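Leucyl-tRNA synthetase (Giardia intestinalis, PDB 3PZ6) probably charges tRNA(Leu) with leucine using ATP, this chain being its isolated CP1 domain, which serves in editing. Local coordinates at residues A[18-21]-A[22-25]; A[90-93]-A[94-97]; A[202-206]-A[207-211]. The protein carries 2 engineered substitutions. All blocks are in the same frame, centred on the assembly; numbering follows the deposited sequence.

Contact 1: residues A[18-21]-A[22-25]; sequences LINY and TTLL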
loop_
_atom_site.group_PDB
_atom_site.type_symbol
_atom_site.label_atom_id
_atom_site.label_comp_id
_atom_site.label_asym_id
_atom_site.label_seq_id
_atom_site.Cartn_x
_atom_site.Cartn_y
_atom_site.Cartn_z
ATOM N N LEU A 18 -4.865 1.359 8.545
ATOM C CA LEU A 18 -4.679 2.727 8.980
ATOM C C LEU A 18 -4.395 2.707 10.473
ATOM O O LEU A 18 -5.249 2.331 11.271
ATOM C CB LEU A 18 -5.915 3.569 8.666
ATOM C CG LEU A 18 -5.807 5.080 8.885
ATOM C CD1 LEU A 18 -4.804 5.711 7.929
ATOM C CD2 LEU A 18 -7.168 5.719 8.711
ATOM N N ILE A 19 -3.175 3.088 10.827
ATOM C CA ILE A 19 -2.697 3.040 12.203
ATOM C C ILE A 19 -3.534 3.922 13.121
ATOM O O ILE A 19 -3.779 5.086 12.827
ATOM C CB ILE A 19 -1.204 3.427 12.285
ATOM C CG1 ILE A 19 -0.369 2.445 11.458
ATOM C CG2 ILE A 19 -0.728 3.468 13.732
ATOM C CD1 ILE A 19 1.076 2.836 11.298
ATOM N N ASN A 20 -3.987 3.344 14.226
ATOM C CA ASN A 20 -4.719 4.091 15.232
ATOM C C ASN A 20 -3.765 4.490 16.347
ATOM O O ASN A 20 -3.356 3.659 17.164
ATOM C CB ASN A 20 -5.892 3.267 15.769
ATOM C CG ASN A 20 -6.982 4.124 16.389
ATOM O OD1 ASN A 20 -6.710 5.094 17.097
ATOM N ND2 ASN A 20 -8.232 3.757 16.130
ATOM N N TYR A 21 -3.406 5.770 16.361
ATOM C CA TYR A 21 -2.443 6.287 17.322
ATOM C C TYR A 21 -3.046 6.489 18.706
ATOM O O TYR A 21 -2.314 6.595 19.692
ATOM C CB TYR A 21 -1.797 7.567 16.796
ATOM C CG TYR A 21 -0.871 7.310 15.625
ATOM C CD1 TYR A 21 0.456 6.943 15.837
ATOM C CD2 TYR A 21 -1.325 7.410 14.311
ATOM C CE1 TYR A 21 1.311 6.695 14.777
ATOM C CE2 TYR A 21 -0.475 7.164 13.241
ATOM C CZ TYR A 21 0.842 6.808 13.486
ATOM O OH TYR A 21 1.700 6.559 12.447
ATOM N N THR A 22 -4.375 6.543 18.772
ATOM C CA THR A 22 -5.082 6.605 20.044
ATOM C C THR A 22 -4.930 5.278 20.778
ATOM O O THR A 22 -4.479 5.250 21.927
ATOM C CB THR A 22 -6.574 6.959 19.853
ATOM O OG1 THR A 22 -6.691 8.324 19.431
ATOM C CG2 THR A 22 -7.354 6.772 21.148
ATOM N N THR A 23 -5.284 4.182 20.105
ATOM C CA THR A 23 -5.180 2.849 20.694
ATOM C C THR A 23 -3.754 2.585 21.185
ATOM O O THR A 23 -3.553 2.228 22.350
ATOM C CB THR A 23 -5.629 1.730 19.718
ATOM O OG1 THR A 23 -4.750 1.685 18.585
ATOM C CG2 THR A 23 -7.069 1.950 19.251
ATOM N N LEU A 24 -2.779 2.798 20.302
ATOM C CA LEU A 24 -1.358 2.600 20.610
ATOM C C LEU A 24 -0.899 3.354 21.857
ATOM O O LEU A 24 -0.071 2.852 22.620
ATOM C CB LEU A 24 -0.482 3.000 19.410
ATOM C CG LEU A 24 -0.079 1.995 18.317
ATOM C CD1 LEU A 24 0.954 0.992 18.825
ATOM C CD2 LEU A 24 -1.271 1.270 17.687
ATOM N N LEU A 25 -1.439 4.553 22.057
ATOM C CA LEU A 25 -1.086 5.386 23.207
ATOM C C LEU A 25 -1.757 4.887 24.493
ATOM O O LEU A 25 -1.212 5.049 25.591
ATOM C CB LEU A 25 -1.449 6.850 22.935
ATOM C CG LEU A 25 -0.705 7.953 23.695
ATOM C CD1 LEU A 25 0.795 7.915 23.417
ATOM C CD2 LEU A 25 -1.276 9.321 23.340
HETATM O O HOH W 1 -7.396 8.160 16.407
#

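Contact 2: residues A[90-93]-A[94-97]; sequences ETMV and GQTN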
loop_
_atom_site.group_PDB
_atom_site.type_symbol
_atom_site.label_atom_id
_atom_site.label_comp_id
_atom_site.label_asym_id
_atom_site.label_seq_id
_atom_site.Cartn_x
_atom_site.Cartn_y
_atom_site.Cartn_z
ATOM N N GLU A 90 3.894 -11.774 -4.008
ATOM C CA GLU A 90 5.269 -12.098 -3.615
ATOM C C GLU A 90 6.136 -10.846 -3.396
ATOM O O GLU A 90 7.148 -10.899 -2.689
ATOM C CB GLU A 90 5.923 -13.056 -4.631
ATOM C CG GLU A 90 6.391 -12.414 -5.944
ATOM C CD GLU A 90 5.268 -12.120 -6.943
ATOM O OE1 GLU A 90 4.072 -12.368 -6.638
ATOM O OE2 GLU A 90 5.597 -11.632 -8.050
ATOM N N THR A 91 5.729 -9.727 -3.995
ATOM C CA THR A 91 6.448 -8.466 -3.862
ATOM C C THR A 91 6.052 -7.692 -2.598
ATOM O O THR A 91 6.616 -6.626 -2.318
ATOM C CB THR A 91 6.247 -7.543 -5.098
ATOM O OG1 THR A 91 4.857 -7.264 -5.263
ATOM C CG2 THR A 91 6.793 -8.169 -6.377
ATOM N N MET A 92 5.101 -8.238 -1.835
ATOM C CA MET A 92 4.521 -7.539 -0.682
ATOM C C MET A 92 5.489 -7.218 0.463
ATOM O O MET A 92 5.248 -6.301 1.248
ATOM C CB MET A 92 3.273 -8.260 -0.163
ATOM C CG MET A 92 2.010 -8.041 -1.012
ATOM S SD MET A 92 1.673 -6.303 -1.428
ATOM C CE MET A 92 2.277 -6.241 -3.112
ATOM N N VAL A 93 6.584 -7.956 0.550
ATOM C CA VAL A 93 7.599 -7.689 1.563
ATOM C C VAL A 93 8.497 -6.489 1.195
ATOM O O VAL A 93 9.308 -6.043 2.007
ATOM C CB VAL A 93 8.425 -8.975 1.878
ATOM C CG1 VAL A 93 9.049 -9.547 0.610
ATOM C CG2 VAL A 93 9.486 -8.716 2.954
ATOM N N GLY A 94 8.334 -5.963 -0.018
ATOM C CA GLY A 94 9.156 -4.853 -0.510
ATOM C C GLY A 94 8.480 -3.493 -0.533
ATOM O O GLY A 94 9.038 -2.527 -1.066
ATOM N N GLN A 95 7.285 -3.411 0.045
ATOM C CA GLN A 95 6.519 -2.159 0.121
ATOM C C GLN A 95 7.226 -1.032 0.865
ATOM O O GLN A 95 7.626 -1.187 2.023
ATOM C CB GLN A 95 5.180 -2.403 0.799
ATOM C CG GLN A 95 4.195 -3.188 -0.019
ATOM C CD GLN A 95 3.028 -3.594 0.810
ATOM O OE1 GLN A 95 3.120 -4.511 1.629
ATOM N NE2 GLN A 95 1.919 -2.896 0.638
ATOM N N THR A 96 7.353 0.108 0.193
ATOM C CA THR A 96 7.946 1.304 0.779
ATOM C C THR A 96 6.891 2.364 1.106
ATOM O O THR A 96 7.136 3.281 1.893
ATOM C CB THR A 96 8.933 1.941 -0.192
ATOM O OG1 THR A 96 8.242 2.237 -1.403
ATOM C CG2 THR A 96 10.087 1.007 -0.479
ATOM N N ASN A 97 5.729 2.227 0.473
ATOM C CA ASN A 97 4.638 3.187 0.562
ATOM C C ASN A 97 3.433 2.628 -0.184
ATOM O O ASN A 97 3.460 1.483 -0.646
ATOM C CB ASN A 97 5.052 4.544 -0.036
ATOM C CG ASN A 97 5.343 4.476 -1.547
ATOM O OD1 ASN A 97 4.539 4.927 -2.367
ATOM N ND2 ASN A 97 6.491 3.913 -1.911
#

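Contact 3: residues A[202-206]-A[207-211]; sequences LENRN and GIAEK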
loop_
_atom_site.group_PDB
_atom_site.type_symbol
_atom_site.label_atom_id
_atom_site.label_comp_id
_atom_site.label_asym_id
_atom_site.label_seq_id
_atom_site.Cartn_x
_atom_site.Cartn_y
_atom_site.Cartn_z
ATOM N N LEU A 202 11.060 11.958 -4.050
ATOM C CA LEU A 202 12.289 12.039 -3.261
ATOM C C LEU A 202 13.139 13.276 -3.563
ATOM O O LEU A 202 13.653 13.924 -2.647
ATOM C CB LEU A 202 13.117 10.765 -3.450
ATOM C CG LEU A 202 14.313 10.467 -2.547
ATOM C CD1 LEU A 202 13.910 10.281 -1.086
ATOM C CD2 LEU A 202 15.051 9.235 -3.065
ATOM N N GLU A 203 13.261 13.601 -4.845
ATOM C CA GLU A 203 14.098 14.713 -5.300
ATOM C C GLU A 203 13.251 15.919 -5.690
ATOM O O GLU A 203 13.711 16.802 -6.404
ATOM C CB GLU A 203 14.975 14.281 -6.480
ATOM C CG GLU A 203 15.788 13.001 -6.242
ATOM C CD GLU A 203 16.493 12.518 -7.502
ATOM O OE1 GLU A 203 15.957 12.734 -8.614
ATOM O OE2 GLU A 203 17.588 11.919 -7.389
ATOM N N ASN A 204 12.011 15.947 -5.217
ATOM C CA ASN A 204 11.095 17.059 -5.462
ATOM C C ASN A 204 11.044 17.519 -6.927
ATOM O O ASN A 204 10.995 18.719 -7.217
ATOM C CB ASN A 204 11.421 18.224 -4.527
ATOM C CG ASN A 204 10.379 19.310 -4.573
ATOM O OD1 ASN A 204 9.182 19.040 -4.594
ATOM N ND2 ASN A 204 10.830 20.553 -4.595
ATOM N N ARG A 205 11.042 16.547 -7.839
ATOM C CA ARG A 205 11.022 16.805 -9.270
ATOM C C ARG A 205 9.872 17.727 -9.644
ATOM O O ARG A 205 8.718 17.465 -9.299
ATOM C CB ARG A 205 10.954 15.485 -10.042
ATOM C CG ARG A 205 10.579 15.628 -11.512
ATOM C CD ARG A 205 11.462 14.778 -12.420
ATOM N NE ARG A 205 12.574 15.559 -12.954
ATOM C CZ ARG A 205 13.793 15.625 -12.419
ATOM N NH1 ARG A 205 14.098 14.945 -11.314
ATOM N NH2 ARG A 205 14.717 16.378 -13.003
ATOM N N ASN A 206 10.206 18.821 -10.329
ATOM C CA ASN A 206 9.234 19.858 -10.713
ATOM C C ASN A 206 8.327 20.345 -9.568
ATOM O O ASN A 206 7.156 20.673 -9.779
ATOM C CB ASN A 206 8.426 19.416 -11.938
ATOM C CG ASN A 206 9.305 19.180 -13.167
ATOM O OD1 ASN A 206 10.509 19.479 -13.167
ATOM N ND2 ASN A 206 8.701 18.644 -14.226
ATOM N N GLY A 207 8.892 20.382 -8.362
ATOM C CA GLY A 207 8.198 20.845 -7.168
ATOM C C GLY A 207 7.080 19.952 -6.655
ATOM O O GLY A 207 6.233 20.404 -5.884
ATOM N N ILE A 208 7.091 18.682 -7.056
ATOM C CA ILE A 208 5.958 17.791 -6.811
ATOM C C ILE A 208 5.787 17.381 -5.347
ATOM O O ILE A 208 4.666 17.172 -4.897
ATOM C CB ILE A 208 5.978 16.553 -7.757
ATOM C CG1 ILE A 208 4.603 15.874 -7.787
ATOM C CG2 ILE A 208 7.121 15.610 -7.396
ATOM C CD1 ILE A 208 4.520 14.647 -8.672
ATOM N N ALA A 209 6.889 17.277 -4.609
ATOM C CA ALA A 209 6.815 16.980 -3.180
ATOM C C ALA A 209 6.175 18.129 -2.387
ATOM O O ALA A 209 5.341 17.892 -1.502
ATOM C CB ALA A 209 8.172 16.639 -2.632
ATOM N N GLU A 210 6.552 19.362 -2.728
ATOM C CA GLU A 210 6.036 20.555 -2.060
ATOM C C GLU A 210 4.561 20.728 -2.345
ATOM O O GLU A 210 3.791 21.066 -1.447
ATOM C CB GLU A 210 6.751 21.822 -2.531
ATOM C CG GLU A 210 8.243 21.700 -2.759
ATOM C CD GLU A 210 8.895 23.040 -3.111
ATOM O OE1 GLU A 210 9.516 23.135 -4.196
ATOM O OE2 GLU A 210 8.785 23.992 -2.301
ATOM N N LYS A 211 4.190 20.515 -3.606
ATOM C CA LYS A 211 2.809 20.626 -4.066
ATOM C C LYS A 211 1.819 19.828 -3.210
ATOM O O LYS A 211 0.690 20.262 -3.016
ATOM C CB LYS A 211 2.693 20.202 -5.538
ATOM C CG LYS A 211 1.254 20.040 -6.028
ATOM C CD LYS A 211 1.188 19.698 -7.495
ATOM C CE LYS A 211 -0.204 19.192 -7.890
ATOM N NZ LYS A 211 -1.303 20.168 -7.583
#

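Contact 1: residues A[18-21]-A[22-25]
The side-chain oxygen of N20 is met by two amide N-H groups and a water. N20 OD1 lies 3.2 Å from T22 N and 3.5 Å from T23 N; both bonds are weak, the first because its N-H points well off the acceptor (132°), the second because it is long although nearly straight. The water donates to OD1 and also lies 3.1 Å from T22 OG1, so it bridges two side chains that lie alongside each other and point the same way. CG of N20 is anti to the backbone N (chi1 -158°), which swings the amide forward over the start of the helix.

The backbone oxygen of N20 is held as well. T23 OG1 donates to N20 O at 2.8 Å, tilted 33° from the carbonyl plane, and L24 N adds a weak bond of 3.3 Å to N20 O. The T23 side chain crosses that of N20 at about a right angle, its CG2 resting 3.6 Å from N20 CG. One residue on, L25 N reaches Y21 O at 3.2 Å and continues the helical bonding.

I19 CG2 sits over one face of the Y21 ring, toward the rim, and the hydroxyl is hydrogen-bonded to T156 of strand 156-158, while N20 touches F67 of helix 61-71. The amides of T22 and T23 would otherwise lack acceptors within the first turn, and N20 OD1 supplies one for both. This is an asparagine N-cap, here opening helix 21-25 two loop residues after the end of strand 10-18.

Contact 2: residues A[90-93]-A[94-97]
One backbone hydrogen bond closes the turn between T91 and G94. G94 N donates to T91 O at 2.9 Å with an N-H...O angle of 157°, so the hydrogen points well at its acceptor, although the donor stands above the carbonyl plane, 44° out of it. The two residues enclosed, M92 and V93, both have negative phi and slightly negative psi, the backbone signature of a type I beta turn.

Van der Waals packing is carried by M92 and Q95, whose side chains cross obliquely. The methionine chain is bent at chi2 and chi3, and the bend brings its sulfur in: M92 SD lies 3.8 Å from Q95 CD. The glutamine CG is anti to its own carbonyl carbon (chi1 -71°) and the chain runs out extended, Q95 CG passing 3.5 Å from M92 O. The V93 side chain packs on P163 and I228. M92 and Q95 both touch T185 of strand 183-186, and they also reach strand 10-18, M92 at I14 and Q95 at L16.

Polar ties anchor the segment at R88 and S162. T91 OG1 bonds to R88 O, E90 OE2 forms a salt bridge with R88, and Q95 O accepts a hydrogen bond from S162 OG. All five touching residues are buried. R88 and T91 probably lie within the threonine-rich region known from LeuRS editing domains, so the turn is probably part of the wall of the CP1 editing pocket.

Contact 3: residues A[202-206]-A[207-211]
The N204 and E210 side chains cross at about a right angle, with the amide and carboxylate planes 64° apart. ND2 of N204 donates to E210 OE1 at 2.9 Å; the oxygen lies close to the amide plane, whereas the donor meets the carboxylate on its anti side, somewhat out of plane. The other end of the same amide faces the backbone: N204 OD1 accepts from E210 N at 3.2 Å (155°) and, weakly, from A209 N at 2.9 Å. With CG anti to the backbone N (chi1 -171°), the asparagine is laid across the beginning of the short, weakly bonded helix 208-211, and both ends of its amide are engaged.

N204 has positive phi and is the C-prime residue of a Schellman motif that ends helix 192-202, so one residue joins the stop of one helix to the start of the next. Between them the chain folds through two overlapping turns. G207 N bonds to N204 O at 2.9 Å, and I208 N to R205 O at 3.0 Å; N206 and G207, both with positive phi, occupy the middle of the second turn in type I' fashion. A209 directs its CB toward N204, 4.1 Å from the asparagine CB, and also packs on V216 of helix 216-219.

From the N terminus, the three contacts follow in series, and none nests in or crosses another. Contact 1 closes the junction where strand 10-18 gives way to helix 21-25, beside helix 61-71. Contact 2 closes a tight turn in the loop leading from strand 79-86 to strand 97-100, close to the centre of the domain in space; it touches strand 10-18, the strand that ends at contact 1. Contact 3 joins helix 192-202 to helix 208-211 at the surface. Centres lie about 22 Å apart for contacts 1 and 2, and about 23 Å for contacts 2 and 3. Helix 192-202 links the last two, since its Y198 touches T96 and N97.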